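Local coordinates for protein putative DsbA oxidoreductase SCO1869 (Streptomyces coelicolor A3, PDB 3GL5) that is probably an oxidoreductase of the DsbA type, built on a thioredoxin-like fold, although its cellular role has not been established, at residues R174-Q178 and L179-G183; F186-L189 and D190-Y193. All coordinates share one frame; numbering follows the deposited sequence.

Contact 1: residues R174-Q178 and L179-G183; sequences REAAQ and LGATG
The backbone of E175-A181 ends helix 166-178 in a Schellman motif: L179 N makes an i to i-4 bond to E175 O at 2.8 Å, after which the chain turns back over the final turn. A181 N then reaches five residues back to A176 O, 3.1 Å away, while G180 N bonds to A177 O inside that wider loop. These two donors approach differently. A181 N is moderately tilted from the plane of the A176 carbonyl, whereas G180 N stands well above that of A177, 66° out of it. G180 makes the reversal with a phi of 91°, where a CB would be jammed against the preceding carbonyl oxygen.

L179 carries the side-chain part of this helix exit. With CG anti to its own carbonyl carbon (chi1 -69°), the chain folds across the E175 carbonyl, and CG comes to 3.3 Å from E175 O. The side chains of L179 and E175 cross obliquely, bringing L179 CD1 to 4.2 Å from E175 OE2, a loose approach to a carboxylate engaged elsewhere: OE2 forms a salt bridge with R191 and a hydrogen bond with the backbone N of H2 of the second subunit. That same N is also bonded to Q178 OE1, tying the helix end to the dimer interface. The leucine also packs on W8 and F186 of its own chain and on L218 of the second subunit, and an alanine here would probably open a gap among them and leave the E175 carbonyl less shielded.

The turn also brings two small side chains together on the flank of the helix near F186. A181 CB sits 3.6 Å from A176 O, the acceptor of its own backbone N-H, and 4.4 Å from A176 CB.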
ATOM      1  N   ARG A 174      15.110   2.965  -4.078  1.00 24.36           N
ATOM      2  CA  ARG A 174      15.940   2.223  -3.138  1.00 25.90           C
ATOM      3  C   ARG A 174      15.543   0.736  -3.072  1.00 25.54           C
ATOM      4  O   ARG A 174      16.376  -0.146  -3.211  1.00 25.80           O
ATOM      5  CB  ARG A 174      15.868   2.885  -1.761  1.00 24.53           C
ATOM      6  CG  ARG A 174      16.613   2.142  -0.711  1.00 27.06           C
ATOM      7  CD  ARG A 174      16.404   2.752   0.622  1.00 32.28           C
ATOM      8  NE  ARG A 174      15.152   2.349   1.284  1.00 38.54           N
ATOM      9  CZ  ARG A 174      14.224   3.197   1.752  1.00 38.20           C
ATOM     10  NH1 ARG A 174      14.380   4.505   1.613  1.00 36.88           N
ATOM     11  NH2 ARG A 174      13.145   2.735   2.385  1.00 39.33           N
ATOM     12  N   GLU A 175      14.256   0.478  -2.850  1.00 26.56           N
ATOM     13  CA  GLU A 175      13.683  -0.890  -2.778  1.00 25.28           C
ATOM     14  C   GLU A 175      13.979  -1.733  -4.055  1.00 25.16           C
ATOM     15  O   GLU A 175      14.402  -2.899  -3.964  1.00 24.12           O
ATOM     16  CB  GLU A 175      12.184  -0.740  -2.518  1.00 25.63           C
ATOM     17  CG  GLU A 175      11.413  -2.007  -2.282  1.00 28.05           C
ATOM     18  CD  GLU A 175      11.498  -2.468  -0.854  1.00 32.40           C
ATOM     19  OE1 GLU A 175      11.293  -1.626   0.057  1.00 35.34           O
ATOM     20  OE2 GLU A 175      11.761  -3.672  -0.645  1.00 32.21           O
ATOM     21  N   ALA A 176      13.833  -1.122  -5.233  1.00 25.46           N
ATOM     22  CA  ALA A 176      14.159  -1.777  -6.510  1.00 26.10           C
ATOM     23  C   ALA A 176      15.634  -2.171  -6.562  1.00 27.02           C
ATOM     24  O   ALA A 176      15.998  -3.281  -6.990  1.00 27.07           O
ATOM     25  CB  ALA A 176      13.849  -0.828  -7.662  1.00 26.85           C
ATOM     26  N   ALA A 177      16.487  -1.232  -6.162  1.00 26.81           N
ATOM     27  CA  ALA A 177      17.927  -1.478  -6.102  1.00 27.13           C
ATOM     28  C   ALA A 177      18.230  -2.627  -5.113  1.00 26.81           C
ATOM     29  O   ALA A 177      18.997  -3.524  -5.430  1.00 26.49           O
ATOM     30  CB  ALA A 177      18.729  -0.157  -5.757  1.00 26.44           C
ATOM     31  N   GLN A 178      17.576  -2.640  -3.955  1.00 27.26           N
ATOM     32  CA  GLN A 178      17.753  -3.740  -2.998  1.00 27.20           C
ATOM     33  C   GLN A 178      17.262  -5.071  -3.555  1.00 27.66           C
ATOM     34  O   GLN A 178      17.840  -6.116  -3.251  1.00 28.71           O
ATOM     35  CB  GLN A 178      17.020  -3.436  -1.688  1.00 27.72           C
ATOM     36  CG  GLN A 178      17.797  -2.514  -0.763  1.00 29.77           C
ATOM     37  CD  GLN A 178      16.959  -1.924   0.349  1.00 30.38           C
ATOM     38  OE1 GLN A 178      15.863  -2.390   0.616  1.00 35.02           O
ATOM     39  NE2 GLN A 178      17.484  -0.891   1.020  1.00 29.79           N
ATOM     40  N   LEU A 179      16.186  -5.050  -4.344  1.00 26.69           N
ATOM     41  CA  LEU A 179      15.662  -6.276  -4.920  1.00 26.16           C
ATOM     42  C   LEU A 179      16.426  -6.762  -6.142  1.00 27.11           C
ATOM     43  O   LEU A 179      16.025  -7.751  -6.728  1.00 28.49           O
ATOM     44  CB  LEU A 179      14.182  -6.148  -5.239  1.00 24.76           C
ATOM     45  CG  LEU A 179      13.373  -6.060  -3.964  1.00 23.20           C
ATOM     46  CD1 LEU A 179      11.960  -5.704  -4.285  1.00 22.13           C
ATOM     47  CD2 LEU A 179      13.469  -7.400  -3.182  1.00 21.40           C
ATOM     48  N   GLY A 180      17.500  -6.066  -6.518  1.00 27.20           N
ATOM     49  CA  GLY A 180      18.360  -6.479  -7.619  1.00 27.37           C
ATOM     50  C   GLY A 180      18.040  -5.949  -9.017  1.00 27.70           C
ATOM     51  O   GLY A 180      18.796  -6.225  -9.949  1.00 28.52           O
ATOM     52  N   ALA A 181      16.957  -5.188  -9.171  1.00 26.96           N
ATOM     53  CA  ALA A 181      16.544  -4.669 -10.476  1.00 27.13           C
ATOM     54  C   ALA A 181      17.477  -3.588 -11.012  1.00 27.28           C
ATOM     55  O   ALA A 181      17.747  -2.641 -10.309  1.00 28.68           O
ATOM     56  CB  ALA A 181      15.127  -4.107 -10.357  1.00 26.57           C
ATOM     57  N   THR A 182      17.953  -3.689 -12.246  1.00 27.26           N
ATOM     58  CA  THR A 182      18.709  -2.580 -12.834  1.00 27.54           C
ATOM     59  C   THR A 182      18.045  -2.046 -14.103  1.00 27.02           C
ATOM     60  O   THR A 182      18.618  -1.242 -14.842  1.00 27.67           O
ATOM     61  CB  THR A 182      20.141  -2.997 -13.214  1.00 28.43           C
ATOM     62  OG1 THR A 182      20.086  -3.984 -14.250  1.00 29.32           O
ATOM     63  CG2 THR A 182      20.925  -3.543 -12.008  1.00 29.54           C
ATOM     64  N   GLY A 183      16.846  -2.530 -14.372  1.00 26.22           N
ATOM     65  CA  GLY A 183      16.122  -2.191 -15.578  1.00 24.96           C
ATOM     66  C   GLY A 183      14.640  -2.470 -15.349  1.00 23.91           C
ATOM     67  O   GLY A 183      14.271  -3.272 -14.494  1.00 24.58           O
TER

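Contact 2: residues F186-L189 and D190-Y193; sequences FFVL and DRAY
This is a local contact round the turn of a beta hairpin, where strand 186-189 doubles back into strand 193-196 at the edge of this chain's thioredoxin-like sheet. L189 and Y193 form an antiparallel hydrogen-bonded pair: L189 N donates to Y193 O at 2.8 Å, nearly straight and in the carbonyl plane. In return L189 O takes two donors, Y193 N at 3.2 Å and A192 N at 3.1 Å, both from the same face of its plane. A192 and Y193 thus oppose a single residue, a classic beta bulge. D190 and R191, both with positive phi, make the reversal.

The side chains divide between the two faces of the hairpin. L189 and Y193 share one, with L189 CB 4.4 Å from Y193 CB. L189 CD1 lies beside Y193 O. On the other, with V188 CG1 anti to the backbone N (chi1 174°), this methyl is turned to the R191 backbone, 3.7 Å from R191 CA. The bent arginine chain runs past it, and it meets the guanidinium at its edge. A water accepts from R191 N at 3.0 Å and lies within hydrogen-bonding distance of V188 O, to which it probably donates, bridging two residues whose backbones are not directly bonded to each other.

R191 NE forms a salt bridge with E6, and Y193 OH a hydrogen bond with E214. L189 faces A207, L208 and A211 of helix 201-213, V188 lies against W8 of strand 3-9, and beyond Y193 a strand of the second subunit carries the sheet across the interface.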
ATOM      1  N   PHE A 186       9.826  -4.215 -13.972  1.00 20.32           N
ATOM      2  CA  PHE A 186      10.323  -5.219 -13.038  1.00 21.61           C
ATOM      3  C   PHE A 186       9.149  -5.509 -12.124  1.00 22.34           C
ATOM      4  O   PHE A 186       8.578  -4.578 -11.546  1.00 22.28           O
ATOM      5  CB  PHE A 186      11.568  -4.688 -12.276  1.00 22.52           C
ATOM      6  CG  PHE A 186      12.092  -5.614 -11.172  1.00 25.15           C
ATOM      7  CD1 PHE A 186      12.676  -6.854 -11.479  1.00 26.43           C
ATOM      8  CD2 PHE A 186      12.031  -5.214  -9.820  1.00 26.26           C
ATOM      9  CE1 PHE A 186      13.165  -7.684 -10.464  1.00 27.72           C
ATOM     10  CE2 PHE A 186      12.558  -6.018  -8.795  1.00 25.01           C
ATOM     11  CZ  PHE A 186      13.090  -7.266  -9.109  1.00 25.28           C
ATOM     12  N   PHE A 187       8.751  -6.785 -12.103  1.00 22.29           N
ATOM     13  CA  PHE A 187       7.572  -7.269 -11.439  1.00 23.37           C
ATOM     14  C   PHE A 187       8.001  -8.200 -10.336  1.00 24.32           C
ATOM     15  O   PHE A 187       8.807  -9.126 -10.539  1.00 24.72           O
ATOM     16  CB  PHE A 187       6.705  -8.099 -12.392  1.00 23.34           C
ATOM     17  CG  PHE A 187       6.246  -7.362 -13.591  1.00 21.61           C
ATOM     18  CD1 PHE A 187       4.927  -6.879 -13.658  1.00 21.33           C
ATOM     19  CD2 PHE A 187       7.106  -7.195 -14.687  1.00 20.42           C
ATOM     20  CE1 PHE A 187       4.462  -6.188 -14.793  1.00 19.37           C
ATOM     21  CE2 PHE A 187       6.666  -6.494 -15.827  1.00 19.81           C
ATOM     22  CZ  PHE A 187       5.354  -5.971 -15.873  1.00 21.28           C
ATOM     23  N   VAL A 188       7.462  -7.953  -9.156  1.00 25.29           N
ATOM     24  CA  VAL A 188       7.813  -8.763  -8.020  1.00 25.84           C
ATOM     25  C   VAL A 188       6.507  -9.342  -7.516  1.00 26.41           C
ATOM     26  O   VAL A 188       5.594  -8.613  -7.121  1.00 26.19           O
ATOM     27  CB  VAL A 188       8.592  -7.959  -6.967  1.00 26.13           C
ATOM     28  CG1 VAL A 188       8.822  -8.798  -5.691  1.00 25.17           C
ATOM     29  CG2 VAL A 188       9.941  -7.499  -7.578  1.00 25.78           C
ATOM     30  N   LEU A 189       6.435 -10.667  -7.567  1.00 27.24           N
ATOM     31  CA  LEU A 189       5.199 -11.378  -7.282  1.00 29.14           C
ATOM     32  C   LEU A 189       5.374 -11.976  -5.925  1.00 29.48           C
ATOM     33  O   LEU A 189       6.213 -12.865  -5.742  1.00 30.59           O
ATOM     34  CB  LEU A 189       4.911 -12.449  -8.343  1.00 28.10           C
ATOM     35  CG  LEU A 189       4.620 -11.880  -9.729  1.00 29.39           C
ATOM     36  CD1 LEU A 189       5.908 -11.666 -10.529  1.00 26.65           C
ATOM     37  CD2 LEU A 189       3.670 -12.752 -10.501  1.00 29.44           C
ATOM     38  N   ASP A 190       4.625 -11.450  -4.962  1.00 30.25           N
ATOM     39  CA  ASP A 190       4.635 -11.994  -3.607  1.00 30.56           C
ATOM     40  C   ASP A 190       5.997 -11.918  -2.899  1.00 30.59           C
ATOM     41  O   ASP A 190       6.292 -12.761  -2.059  1.00 30.45           O
ATOM     42  CB  ASP A 190       4.190 -13.457  -3.620  1.00 30.26           C
ATOM     43  CG  ASP A 190       3.668 -13.911  -2.266  1.00 32.70           C
ATOM     44  OD1 ASP A 190       3.146 -13.036  -1.506  1.00 33.34           O
ATOM     45  OD2 ASP A 190       3.775 -15.120  -1.969  1.00 34.10           O
ATOM     46  N   ARG A 191       6.828 -10.925  -3.221  1.00 30.28           N
ATOM     47  CA  ARG A 191       8.214 -10.916  -2.725  1.00 30.06           C
ATOM     48  C   ARG A 191       8.951 -12.288  -2.836  1.00 30.81           C
ATOM     49  O   ARG A 191       9.886 -12.535  -2.076  1.00 30.57           O
ATOM     50  CB  ARG A 191       8.284 -10.357  -1.290  1.00 30.51           C
ATOM     51  CG  ARG A 191       8.026  -8.839  -1.158  1.00 29.66           C
ATOM     52  CD  ARG A 191       9.251  -8.026  -1.604  1.00 33.10           C
ATOM     53  NE  ARG A 191       8.924  -6.621  -1.842  1.00 33.84           N
ATOM     54  CZ  ARG A 191       9.052  -5.650  -0.939  1.00 35.79           C
ATOM     55  NH1 ARG A 191       9.512  -5.928   0.279  1.00 36.48           N
ATOM     56  NH2 ARG A 191       8.714  -4.392  -1.240  1.00 36.74           N
ATOM     57  N   ALA A 192       8.555 -13.159  -3.784  1.00 31.32           N
ATOM     58  CA  ALA A 192       9.224 -14.470  -3.999  1.00 31.31           C
ATOM     59  C   ALA A 192       9.804 -14.597  -5.387  1.00 32.26           C
ATOM     60  O   ALA A 192      10.853 -15.240  -5.587  1.00 32.25           O
ATOM     61  CB  ALA A 192       8.259 -15.644  -3.751  1.00 30.41           C
ATOM     62  N   TYR A 193       9.108 -14.016  -6.360  1.00 32.99           N
ATOM     63  CA  TYR A 193       9.524 -14.136  -7.742  1.00 33.91           C
ATOM     64  C   TYR A 193       9.713 -12.774  -8.413  1.00 33.84           C
ATOM     65  O   TYR A 193       8.836 -11.918  -8.343  1.00 33.42           O
ATOM     66  CB  TYR A 193       8.484 -14.956  -8.496  1.00 34.62           C
ATOM     67  CG  TYR A 193       8.627 -16.445  -8.275  1.00 38.08           C
ATOM     68  CD1 TYR A 193       9.432 -17.209  -9.119  1.00 41.80           C
ATOM     69  CD2 TYR A 193       7.976 -17.093  -7.218  1.00 41.10           C
ATOM     70  CE1 TYR A 193       9.576 -18.587  -8.938  1.00 42.83           C
ATOM     71  CE2 TYR A 193       8.117 -18.480  -7.025  1.00 43.41           C
ATOM     72  CZ  TYR A 193       8.923 -19.208  -7.893  1.00 43.64           C
ATOM     73  OH  TYR A 193       9.095 -20.563  -7.732  1.00 47.43           O
TER
HETATM   74  O   HOH W   1       5.687  -8.448  -4.457  1.00 34.90           O

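Overall arrangement
Contacts 1 and 2 follow one another along the chain, their centres 12 Å apart, and show how differently a helix and a strand can be brought to an end. Contact 1 is the more exposed, its glycine-led helix exit using small and apolar side chains; contact 2 starts from a buried strand and reaches partly open positions only at its turn. They meet directly: A181 CB packs on F186 CD2 at 3.3 Å, and a salt bridge joins them. Both rest on strand 3-9 and touch the second subunit, contact 1 through side-chain bonds to a backbone N, contact 2 through a continued sheet, and both also pack on L218 of that subunit.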